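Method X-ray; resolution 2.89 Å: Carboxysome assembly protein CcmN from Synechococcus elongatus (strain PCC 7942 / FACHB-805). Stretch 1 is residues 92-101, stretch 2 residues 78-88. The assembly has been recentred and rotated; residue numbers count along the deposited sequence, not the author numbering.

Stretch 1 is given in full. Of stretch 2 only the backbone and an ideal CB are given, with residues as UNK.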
# COMPACT_ATOMS: atom_id res chain seq x y z
N CYS F 92 -3.64 -16.71 1.13
CA CYS F 92 -2.56 -15.90 1.71
C CYS F 92 -2.05 -14.92 0.67
O CYS F 92 -1.61 -15.34 -0.41
CB CYS F 92 -1.39 -16.76 2.16
SG CYS F 92 -1.80 -18.02 3.27
N LEU F 93 -2.05 -13.63 1.00
CA LEU F 93 -1.71 -12.58 0.04
C LEU F 93 -0.48 -11.84 0.54
O LEU F 93 -0.53 -11.16 1.57
CB LEU F 93 -2.88 -11.62 -0.14
CG LEU F 93 -4.24 -12.19 -0.54
CD1 LEU F 93 -5.12 -11.03 -1.01
CD2 LEU F 93 -4.08 -13.21 -1.61
N GLY F 94 0.62 -11.95 -0.22
CA GLY F 94 1.85 -11.29 0.18
C GLY F 94 1.69 -9.79 0.30
O GLY F 94 0.76 -9.20 -0.23
N ALA F 95 2.62 -9.18 1.03
CA ALA F 95 2.67 -7.73 1.15
C ALA F 95 2.57 -7.06 -0.22
O ALA F 95 3.20 -7.48 -1.20
CB ALA F 95 3.96 -7.30 1.85
N SER F 96 1.76 -6.01 -0.27
CA SER F 96 1.61 -5.17 -1.46
C SER F 96 1.16 -5.96 -2.69
O SER F 96 1.47 -5.59 -3.83
CB SER F 96 2.89 -4.40 -1.74
OG SER F 96 3.23 -3.71 -0.55
N THR F 97 0.41 -7.03 -2.47
CA THR F 97 -0.42 -7.59 -3.52
C THR F 97 -1.42 -6.56 -4.01
O THR F 97 -2.00 -5.81 -3.21
CB THR F 97 -1.17 -8.82 -3.01
OG1 THR F 97 -0.25 -9.77 -2.48
CG2 THR F 97 -2.00 -9.45 -4.12
N THR F 98 -1.67 -6.55 -5.31
CA THR F 98 -2.79 -5.81 -5.89
C THR F 98 -3.70 -6.75 -6.68
O THR F 98 -3.24 -7.43 -7.62
CB THR F 98 -2.28 -4.69 -6.77
OG1 THR F 98 -1.76 -3.66 -5.92
CG2 THR F 98 -3.41 -4.15 -7.63
N LEU F 99 -4.99 -6.80 -6.31
CA LEU F 99 -6.01 -7.51 -7.06
C LEU F 99 -7.02 -6.50 -7.57
O LEU F 99 -7.65 -5.82 -6.76
CB LEU F 99 -6.73 -8.54 -6.19
CG LEU F 99 -5.94 -9.60 -5.45
CD1 LEU F 99 -6.87 -10.38 -4.52
CD2 LEU F 99 -5.30 -10.54 -6.41
N VAL F 100 -7.19 -6.44 -8.90
CA VAL F 100 -8.13 -5.52 -9.57
C VAL F 100 -9.11 -6.33 -10.39
O VAL F 100 -8.77 -6.80 -11.48
CB VAL F 100 -7.42 -4.50 -10.47
CG1 VAL F 100 -8.41 -3.46 -10.90
CG2 VAL F 100 -6.25 -3.86 -9.75
N ASN F 101 -10.35 -6.44 -9.90
CA ASN F 101 -11.39 -7.24 -10.55
C ASN F 101 -10.90 -8.67 -10.82
O ASN F 101 -11.18 -9.26 -11.86
CB ASN F 101 -11.87 -6.58 -11.85
CG ASN F 101 -12.67 -5.28 -11.62
OD1 ASN F 101 -13.58 -5.23 -10.79
ND2 ASN F 101 -12.33 -4.23 -12.38
N UNK F 78 -0.48 -3.69 3.34
CA UNK F 78 -0.58 -2.98 2.07
C UNK F 78 -1.18 -3.74 0.89
O UNK F 78 -0.94 -3.36 -0.26
CB UNK F 78 0.82 -2.51 1.67
N UNK F 79 -1.94 -4.80 1.14
CA UNK F 79 -2.69 -5.42 0.06
C UNK F 79 -3.78 -4.46 -0.43
O UNK F 79 -4.41 -3.74 0.37
CB UNK F 79 -3.30 -6.75 0.52
N UNK F 80 -3.99 -4.43 -1.74
CA UNK F 80 -4.95 -3.52 -2.36
C UNK F 80 -5.93 -4.29 -3.23
O UNK F 80 -5.52 -4.96 -4.19
CB UNK F 80 -4.23 -2.46 -3.19
N UNK F 81 -7.22 -4.19 -2.91
CA UNK F 81 -8.25 -4.92 -3.66
C UNK F 81 -9.29 -3.91 -4.14
O UNK F 81 -10.06 -3.36 -3.34
CB UNK F 81 -8.90 -6.01 -2.81
N UNK F 82 -9.32 -3.68 -5.45
CA UNK F 82 -10.24 -2.75 -6.10
C UNK F 82 -11.10 -3.53 -7.07
O UNK F 82 -10.58 -4.39 -7.79
CB UNK F 82 -9.49 -1.63 -6.82
N UNK F 83 -12.41 -3.22 -7.10
CA UNK F 83 -13.29 -3.80 -8.10
C UNK F 83 -14.24 -4.79 -7.49
O UNK F 83 -14.88 -4.43 -6.50
CB UNK F 83 -12.48 -4.47 -9.21
N UNK F 84 -14.36 -6.02 -8.02
CA UNK F 84 -15.07 -7.06 -7.26
C UNK F 84 -14.17 -8.29 -7.22
O UNK F 84 -13.64 -8.70 -8.26
CB UNK F 84 -16.43 -7.39 -7.88
N UNK F 85 -14.05 -8.89 -6.05
CA UNK F 85 -13.08 -9.94 -5.82
C UNK F 85 -13.63 -10.91 -4.77
O UNK F 85 -14.33 -10.49 -3.84
CB UNK F 85 -11.74 -9.35 -5.38
N UNK F 86 -13.33 -12.19 -4.94
CA UNK F 86 -13.60 -13.19 -3.93
C UNK F 86 -12.28 -13.86 -3.62
O UNK F 86 -11.68 -14.47 -4.51
CB UNK F 86 -14.66 -14.20 -4.39
N UNK F 87 -11.81 -13.72 -2.39
CA UNK F 87 -10.55 -14.33 -2.00
C UNK F 87 -10.88 -15.64 -1.30
O UNK F 87 -11.57 -15.64 -0.26
CB UNK F 87 -9.73 -13.40 -1.10
N UNK F 88 -10.41 -16.74 -1.88
CA UNK F 88 -10.71 -18.08 -1.42
C UNK F 88 -10.52 -18.36 0.05
O UNK F 88 -9.87 -17.60 0.78
CB UNK F 88 -9.85 -19.07 -2.21

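Position 78 has phi/psi of 62/21, a left-handed conformation that favours glycine, though asparagine or aspartate often tolerate it. An ideal CB would lie 3.5 Å from OG of Ser96, close but not prohibitive. The deposited residue is Gly78, whose O accepts a CA-H...O contact from CA of Ser96 at 3.3 Å.

At position 79 the CB points sideways, 4.1 Å from O of Thr97 and 4.9 Å from CD1 of Leu93. A medium-sized apolar side chain would suit, with valine, isoleucine or leucine all plausible. It is Val79, in the t rotamer: CG1 packs on CD1 of Leu93 at 3.8 Å, while CG2 lies 3.5 Å from O of Gly94.

Positions 80 to 82 run parallel to Thr98, Leu99 and Val100; because the backbone is extended, successive side chains alternate between the faces of the sheet. The backbone ladder is indifferent to the side chain, except that proline is excluded at 80 and 82, whose N atoms donate: N of position 80 to O of Thr97 (2.8 Å), N of Leu99 to O of 80 (2.9 Å), N of 82 to O of Leu99 (3.0 Å), and N of Asn101 to O of 82 (3.0 Å). The extended backbone favours beta-branched and other aliphatic residues without requiring them.

Position 80 shares its face with Thr98, its CB 3.9 Å from OG1 of Thr98. Threonine or an aliphatic residue would fit; it is Leu80, whose CD2 comes within 3.8 Å of OG1 of Thr98.

Position 81 is on the face of Leu99, where the leucines of stretch 1 offer an apolar surface. Isoleucine, valine or leucine would continue it. Ile81 does so, with CG1 4.0 Å from CD1 of Leu99 and CD1 4.4 Å from CD1 of Leu93.

Position 82 returns to the face of Val100. A beta-branched residue suits the extended backbone, and Val82 lies beside its valine neighbour.

Position 83 is the most restrictive. At phi/psi of 109/-129 a CB would jam against the preceding carbonyl O, and it would also clash with OD1 of Asn101 at 2.1 Å. Glycine answers both demands: Gly83 lets OD1 of Asn101 approach its CA to 3.1 Å.

At position 84 the backbone N donates to OD1 of Asn101 at 3.0 Å, a bond at the corner that any residue but proline could make. The CB points sideways, 4.6 Å from OD1 of Asn101, so a polar side chain suits, though others could be accommodated; Gln84 brings NE2 to 3.6 Å from OD1 of Asn101, near but not a hydrogen bond.

Position 85 points toward stretch 1, its CB 5.0 Å from CD1 of Leu99. Alanine, serine or valine could fit; Ser85 places OG 3.9 Å from CD1 of Leu99.

Position 86 points away, leaving the choice open; it is Ile86. Position 87 points toward both leucines, favouring an aliphatic residue. Val87 sets CG2 4.2 Å from CD1 of Leu99 and CG1 4.4 Å from CD1 of Leu93. Position 88 is out of reach; it is Gly88.

Stretch 2 78-88: GVLIVGQSIVG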
# COMPACT_ATOMS: atom_id res chain seq x y z
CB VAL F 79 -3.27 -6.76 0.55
CG1 VAL F 79 -4.16 -7.41 -0.52
CG2 VAL F 79 -2.13 -7.66 0.92
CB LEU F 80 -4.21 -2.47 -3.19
CG LEU F 80 -5.18 -1.69 -4.04
CD1 LEU F 80 -5.88 -0.71 -3.15
CD2 LEU F 80 -4.42 -0.99 -5.15
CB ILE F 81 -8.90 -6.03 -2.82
CG1 ILE F 81 -7.85 -7.07 -2.42
CG2 ILE F 81 -9.92 -6.72 -3.63
CD1 ILE F 81 -8.36 -8.15 -1.46
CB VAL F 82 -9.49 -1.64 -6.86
CG1 VAL F 82 -10.50 -0.78 -7.62
CG2 VAL F 82 -8.67 -0.81 -5.91
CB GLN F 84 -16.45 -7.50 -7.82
CG GLN F 84 -17.38 -6.38 -8.21
CD GLN F 84 -17.55 -6.35 -9.71
OE1 GLN F 84 -17.75 -7.42 -10.31
NE2 GLN F 84 -17.18 -5.22 -10.35
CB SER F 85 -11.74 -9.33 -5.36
OG SER F 85 -10.79 -10.31 -4.97
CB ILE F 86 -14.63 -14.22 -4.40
CG1 ILE F 86 -15.89 -13.53 -4.89
CG2 ILE F 86 -14.95 -15.20 -3.28
CD1 ILE F 86 -16.98 -14.49 -5.20
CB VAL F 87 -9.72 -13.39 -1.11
CG1 VAL F 87 -8.34 -13.99 -0.86
CG2 VAL F 87 -9.60 -12.04 -1.77
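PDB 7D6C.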